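Local coordinates for protein cellobiose 2-epimerase (Caldibacillus thermoamylovorans, PDB 5ZHB) that epimerises the reducing-end glucose of cellobiose at C2, reversibly converting cellobiose to a disaccharide that ends in mannose, at residues Y245-L259 against M272-G284. Residues are numbered along the deposited sequence; the frame is centred on the assembly and turned at random.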
loop_
_atom_site.group_PDB
_atom_site.type_symbol
_atom_site.label_atom_id
_atom_site.label_comp_id
_atom_site.label_asym_id
_atom_site.label_seq_id
_atom_site.Cartn_x
_atom_site.Cartn_y
_atom_site.Cartn_z
ATOM N N TYR A 245 3.908 9.754 -9.231
ATOM C CA TYR A 245 4.487 10.607 -8.209
ATOM C C TYR A 245 4.235 9.976 -6.856
ATOM O O TYR A 245 5.064 10.027 -5.939
ATOM C CB TYR A 245 3.879 12.016 -8.267
ATOM C CG TYR A 245 4.102 12.765 -9.579
ATOM C CD1 TYR A 245 5.361 13.263 -9.934
ATOM C CD2 TYR A 245 3.046 13.018 -10.445
ATOM C CE1 TYR A 245 5.550 13.978 -11.115
ATOM C CE2 TYR A 245 3.226 13.699 -11.641
ATOM C CZ TYR A 245 4.484 14.194 -11.974
ATOM O OH TYR A 245 4.615 14.862 -13.160
ATOM N N GLY A 246 3.058 9.359 -6.746
ATOM C CA GLY A 246 2.672 8.754 -5.484
ATOM C C GLY A 246 3.515 7.545 -5.131
ATOM O O GLY A 246 3.887 7.381 -3.968
ATOM N N HIS A 247 3.810 6.679 -6.120
ATOM C CA HIS A 247 4.684 5.551 -5.868
ATOM C C HIS A 247 6.068 6.012 -5.407
ATOM O O HIS A 247 6.658 5.441 -4.499
ATOM C CB HIS A 247 4.858 4.634 -7.081
ATOM C CG HIS A 247 3.706 3.731 -7.339
ATOM N ND1 HIS A 247 2.708 4.087 -8.232
ATOM C CD2 HIS A 247 3.433 2.493 -6.909
ATOM C CE1 HIS A 247 1.814 3.096 -8.275
ATOM N NE2 HIS A 247 2.240 2.123 -7.490
ATOM N N ASP A 248 6.609 7.038 -6.050
ATOM C CA ASP A 248 7.956 7.483 -5.691
ATOM C C ASP A 248 8.054 7.899 -4.231
ATOM O O ASP A 248 8.957 7.493 -3.524
ATOM C CB ASP A 248 8.386 8.585 -6.642
ATOM C CG ASP A 248 8.736 8.103 -8.040
ATOM O OD1 ASP A 248 8.114 7.115 -8.493
ATOM O OD2 ASP A 248 9.631 8.705 -8.662
ATOM N N ILE A 249 7.139 8.771 -3.781
ATOM C CA ILE A 249 7.257 9.339 -2.459
ATOM C C ILE A 249 6.924 8.278 -1.412
ATOM O O ILE A 249 7.526 8.247 -0.338
ATOM C CB ILE A 249 6.440 10.643 -2.341
ATOM C CG1 ILE A 249 6.785 11.388 -1.067
ATOM C CG2 ILE A 249 4.927 10.421 -2.483
ATOM C CD1 ILE A 249 8.265 11.707 -0.926
ATOM N N GLU A 250 5.998 7.367 -1.747
ATOM C CA GLU A 250 5.747 6.204 -0.916
ATOM C C GLU A 250 7.014 5.356 -0.785
ATOM O O GLU A 250 7.395 5.007 0.321
ATOM C CB GLU A 250 4.619 5.393 -1.562
ATOM C CG GLU A 250 4.256 4.135 -0.771
ATOM C CD GLU A 250 3.181 3.281 -1.447
ATOM O OE1 GLU A 250 3.053 3.341 -2.695
ATOM O OE2 GLU A 250 2.455 2.570 -0.714
ATOM N N ALA A 251 7.629 5.002 -1.917
ATOM C CA ALA A 251 8.833 4.188 -1.933
ATOM C C ALA A 251 9.958 4.820 -1.116
ATOM O O ALA A 251 10.662 4.120 -0.393
ATOM C CB ALA A 251 9.293 3.991 -3.359
ATOM N N SER A 252 10.091 6.153 -1.224
ATOM C CA SER A 252 11.104 6.867 -0.459
ATOM C C SER A 252 11.068 6.423 0.994
ATOM O O SER A 252 12.081 6.013 1.531
ATOM C CB SER A 252 10.943 8.355 -0.582
ATOM O OG SER A 252 11.842 9.039 0.274
ATOM N N TRP A 253 9.904 6.494 1.655
ATOM C CA TRP A 253 9.886 6.244 3.085
ATOM C C TRP A 253 9.758 4.759 3.415
ATOM O O TRP A 253 10.278 4.333 4.447
ATOM C CB TRP A 253 8.822 7.085 3.787
ATOM C CG TRP A 253 7.398 6.624 3.650
ATOM C CD1 TRP A 253 6.498 7.011 2.711
ATOM C CD2 TRP A 253 6.698 5.734 4.535
ATOM N NE1 TRP A 253 5.303 6.374 2.907
ATOM C CE2 TRP A 253 5.390 5.605 4.030
ATOM C CE3 TRP A 253 7.037 5.038 5.693
ATOM C CZ2 TRP A 253 4.433 4.816 4.660
ATOM C CZ3 TRP A 253 6.094 4.241 6.312
ATOM C CH2 TRP A 253 4.793 4.174 5.822
ATOM N N LEU A 254 9.142 3.974 2.524
ATOM C CA LEU A 254 9.142 2.519 2.693
ATOM C C LEU A 254 10.547 1.925 2.539
ATOM O O LEU A 254 10.941 1.090 3.338
ATOM C CB LEU A 254 8.163 1.834 1.746
ATOM C CG LEU A 254 6.672 2.108 1.996
ATOM C CD1 LEU A 254 5.839 1.358 0.984
ATOM C CD2 LEU A 254 6.212 1.759 3.407
ATOM N N ILE A 255 11.307 2.339 1.526
ATOM C CA ILE A 255 12.693 1.872 1.427
ATOM C C ILE A 255 13.447 2.281 2.695
ATOM O O ILE A 255 14.192 1.483 3.305
ATOM C CB ILE A 255 13.348 2.380 0.130
ATOM C CG1 ILE A 255 12.723 1.713 -1.095
ATOM C CG2 ILE A 255 14.872 2.193 0.161
ATOM C CD1 ILE A 255 12.956 2.440 -2.406
ATOM N N ASP A 256 13.208 3.518 3.165
ATOM C CA ASP A 256 13.905 3.985 4.357
ATOM C C ASP A 256 13.582 3.100 5.559
ATOM O O ASP A 256 14.463 2.728 6.335
ATOM C CB ASP A 256 13.565 5.429 4.700
ATOM C CG ASP A 256 14.639 6.150 5.505
ATOM O OD1 ASP A 256 15.782 5.665 5.510
ATOM O OD2 ASP A 256 14.310 7.157 6.146
ATOM N N ASP A 257 12.304 2.731 5.714
ATOM C CA ASP A 257 11.948 1.812 6.771
ATOM C C ASP A 257 12.688 0.496 6.611
ATOM O O ASP A 257 13.068 -0.104 7.614
ATOM C CB ASP A 257 10.458 1.527 6.844
ATOM C CG ASP A 257 9.687 2.395 7.811
ATOM O OD1 ASP A 257 10.236 3.420 8.266
ATOM O OD2 ASP A 257 8.570 1.999 8.134
ATOM N N ALA A 258 12.894 0.051 5.368
ATOM C CA ALA A 258 13.592 -1.212 5.136
ATOM C C ALA A 258 15.064 -1.075 5.573
ATOM O O ALA A 258 15.611 -1.940 6.270
ATOM C CB ALA A 258 13.476 -1.605 3.678
ATOM N N LEU A 259 15.665 0.063 5.213
ATOM C CA LEU A 259 16.991 0.431 5.698
ATOM C C LEU A 259 17.076 0.404 7.221
ATOM O O LEU A 259 18.016 -0.184 7.762
ATOM C CB LEU A 259 17.391 1.782 5.116
ATOM C CG LEU A 259 17.597 1.825 3.607
ATOM C CD1 LEU A 259 17.940 3.255 3.185
ATOM C CD2 LEU A 259 18.635 0.833 3.134
ATOM N N MET A 272 19.409 7.985 -2.069
ATOM C CA MET A 272 18.267 7.744 -2.934
ATOM C C MET A 272 16.976 8.182 -2.225
ATOM O O MET A 272 16.181 8.881 -2.819
ATOM C CB MET A 272 18.178 6.279 -3.397
ATOM C CG MET A 272 16.884 5.947 -4.139
ATOM S SD MET A 272 16.861 4.216 -4.659
ATOM C CE MET A 272 16.960 3.378 -3.082
ATOM N N VAL A 273 16.772 7.772 -0.980
ATOM C CA VAL A 273 15.574 8.124 -0.234
ATOM C C VAL A 273 15.364 9.641 -0.261
ATOM O O VAL A 273 14.261 10.132 -0.518
ATOM C CB VAL A 273 15.709 7.533 1.180
ATOM C CG1 VAL A 273 14.716 8.138 2.183
ATOM C CG2 VAL A 273 15.550 6.013 1.136
ATOM N N ILE A 274 16.467 10.390 -0.056
ATOM C CA ILE A 274 16.382 11.824 0.109
ATOM C C ILE A 274 16.120 12.463 -1.244
ATOM O O ILE A 274 15.239 13.303 -1.360
ATOM C CB ILE A 274 17.652 12.349 0.815
ATOM C CG1 ILE A 274 17.737 11.827 2.230
ATOM C CG2 ILE A 274 17.737 13.878 0.798
ATOM C CD1 ILE A 274 19.144 11.861 2.820
ATOM N N ASP A 275 16.838 12.001 -2.285
ATOM C CA ASP A 275 16.751 12.597 -3.612
ATOM C C ASP A 275 15.362 12.415 -4.233
ATOM O O ASP A 275 14.849 13.304 -4.925
ATOM C CB ASP A 275 17.874 12.065 -4.495
ATOM C CG ASP A 275 19.280 12.531 -4.099
ATOM O OD1 ASP A 275 19.388 13.435 -3.241
ATOM O OD2 ASP A 275 20.246 11.954 -4.613
ATOM N N ILE A 276 14.754 11.241 -4.014
ATOM C CA ILE A 276 13.390 11.026 -4.464
ATOM C C ILE A 276 12.477 12.078 -3.820
ATOM O O ILE A 276 11.676 12.708 -4.501
ATOM C CB ILE A 276 12.926 9.583 -4.171
ATOM C CG1 ILE A 276 13.683 8.523 -5.020
ATOM C CG2 ILE A 276 11.414 9.433 -4.348
ATOM C CD1 ILE A 276 13.595 7.129 -4.423
ATOM N N ALA A 277 12.588 12.280 -2.509
ATOM C CA ALA A 277 11.690 13.192 -1.814
ATOM C C ALA A 277 11.829 14.626 -2.333
ATOM O O ALA A 277 10.837 15.297 -2.640
ATOM C CB ALA A 277 11.898 13.081 -0.335
ATOM N N TYR A 278 13.081 15.064 -2.565
ATOM C CA TYR A 278 13.310 16.362 -3.179
ATOM C C TYR A 278 12.690 16.407 -4.564
ATOM O O TYR A 278 12.103 17.420 -4.973
ATOM C CB TYR A 278 14.793 16.729 -3.252
ATOM C CG TYR A 278 15.282 17.354 -1.960
ATOM C CD1 TYR A 278 14.854 18.633 -1.601
ATOM C CD2 TYR A 278 16.163 16.700 -1.111
ATOM C CE1 TYR A 278 15.287 19.232 -0.432
ATOM C CE2 TYR A 278 16.621 17.304 0.056
ATOM C CZ TYR A 278 16.174 18.571 0.391
ATOM O OH TYR A 278 16.544 19.222 1.531
ATOM N N ASN A 279 12.854 15.316 -5.313
ATOM C CA ASN A 279 12.396 15.289 -6.685
ATOM C C ASN A 279 10.877 15.487 -6.733
ATOM O O ASN A 279 10.335 16.204 -7.597
ATOM C CB ASN A 279 12.843 13.987 -7.362
ATOM C CG ASN A 279 12.631 14.024 -8.850
ATOM O OD1 ASN A 279 13.099 14.954 -9.518
ATOM N ND2 ASN A 279 11.840 13.103 -9.378
ATOM N N ILE A 280 10.166 14.790 -5.830
ATOM C CA ILE A 280 8.713 14.812 -5.902
ATOM C C ILE A 280 8.202 16.144 -5.343
ATOM O O ILE A 280 7.205 16.652 -5.840
ATOM C CB ILE A 280 8.085 13.574 -5.226
ATOM C CG1 ILE A 280 8.564 12.264 -5.903
ATOM C CG2 ILE A 280 6.565 13.708 -5.225
ATOM C CD1 ILE A 280 8.199 12.135 -7.370
ATOM N N GLU A 281 8.894 16.716 -4.351
ATOM C CA GLU A 281 8.541 18.042 -3.837
ATOM C C GLU A 281 8.584 19.046 -4.994
ATOM O O GLU A 281 7.705 19.897 -5.119
ATOM C CB GLU A 281 9.388 18.390 -2.612
ATOM C CG GLU A 281 9.018 19.680 -1.870
ATOM C CD GLU A 281 9.284 21.013 -2.589
ATOM O OE1 GLU A 281 8.705 22.056 -2.243
ATOM O OE2 GLU A 281 10.080 21.020 -3.527
ATOM N N LYS A 282 9.589 18.913 -5.876
ATOM C CA LYS A 282 9.797 19.873 -6.948
ATOM C C LYS A 282 8.931 19.562 -8.161
ATOM O O LYS A 282 8.503 20.471 -8.866
ATOM C CB LYS A 282 11.265 19.874 -7.405
ATOM C CG LYS A 282 11.612 20.857 -8.529
ATOM C CD LYS A 282 12.987 20.612 -9.142
ATOM C CE LYS A 282 14.077 20.575 -8.118
ATOM N NZ LYS A 282 15.408 20.381 -8.701
ATOM N N LYS A 283 8.714 18.278 -8.458
ATOM C CA LYS A 283 8.111 17.931 -9.732
ATOM C C LYS A 283 6.648 17.499 -9.610
ATOM O O LYS A 283 5.908 17.631 -10.583
ATOM C CB LYS A 283 9.007 16.874 -10.384
ATOM C CG LYS A 283 10.395 17.427 -10.786
ATOM C CD LYS A 283 11.246 16.412 -11.528
ATOM C CE LYS A 283 12.621 16.915 -11.883
ATOM N NZ LYS A 283 13.435 15.764 -12.274
ATOM N N GLY A 284 6.223 17.024 -8.430
ATOM C CA GLY A 284 4.890 16.458 -8.254
ATOM C C GLY A 284 3.875 17.423 -7.631
ATOM O O GLY A 284 2.679 17.272 -7.856
HETATM O O HOH W 1 11.248 10.774 -7.794
#
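In Ser252 OG lies trans to the backbone N (chi1 174°), and in Val273 CG1 does so too, which brings hydroxyl and methyl together in an antiparallel helix hairpin where the backbones run nearest, Ser252 CA 4.6 Å from Val273 CA. The two helices, consecutive in the chain, form one of the hairpins of the (alpha/alpha)6 barrel of the N-acylglucosamine 2-epimerase family; their axes approach to 8.6 Å at a crossing angle of -156°. Val273 is a knob in the hole made by Ser252, Ile255, Asp256 and Leu259: its CG1 and CG2 both rest on Ser252 O (3.4 and 3.5 Å), and CG2 also meets Ile255 CG2 and Leu259 CD1. Asp256 rests its CB on Val273, and its OD2 forms salt bridges with Lys322 of helix 306-323 and with Lys260. Met272, bent at chi3, crosses Ile255 at about a right angle and sets CE on its CG2. Further along, Ile276 presses its CG2 on the backbone carbonyl of Asp248, and Ile249 reaches over Ala277 with its CD1, 3.8 Å from Ala277 CA; Phe316 of helix 306-323 touches Ile249, and Ala319 touches Ala277. Ile280 lays CD1 on Asp248 CB (3.6 Å). Beyond that methyl, Asp248 OD2 accepts from Leu228 N and from a water, which in turn accepts from Asn279 ND2, so the buried carboxylate ties its helix to the loop at Leu228 and, through the water, to Asn279 of the other helix. At the far end Tyr245 offers a ring face to Gly284 CA, a CH-pi contact 4.0 Å from the centroid of the Tyr245 ring, while Ile280 CD1 meets the ring edge. The direct polar tie between the helices is Ser252 OG donating to Val273 O at 2.8 Å, the donor tilted 29° from the carbonyl plane.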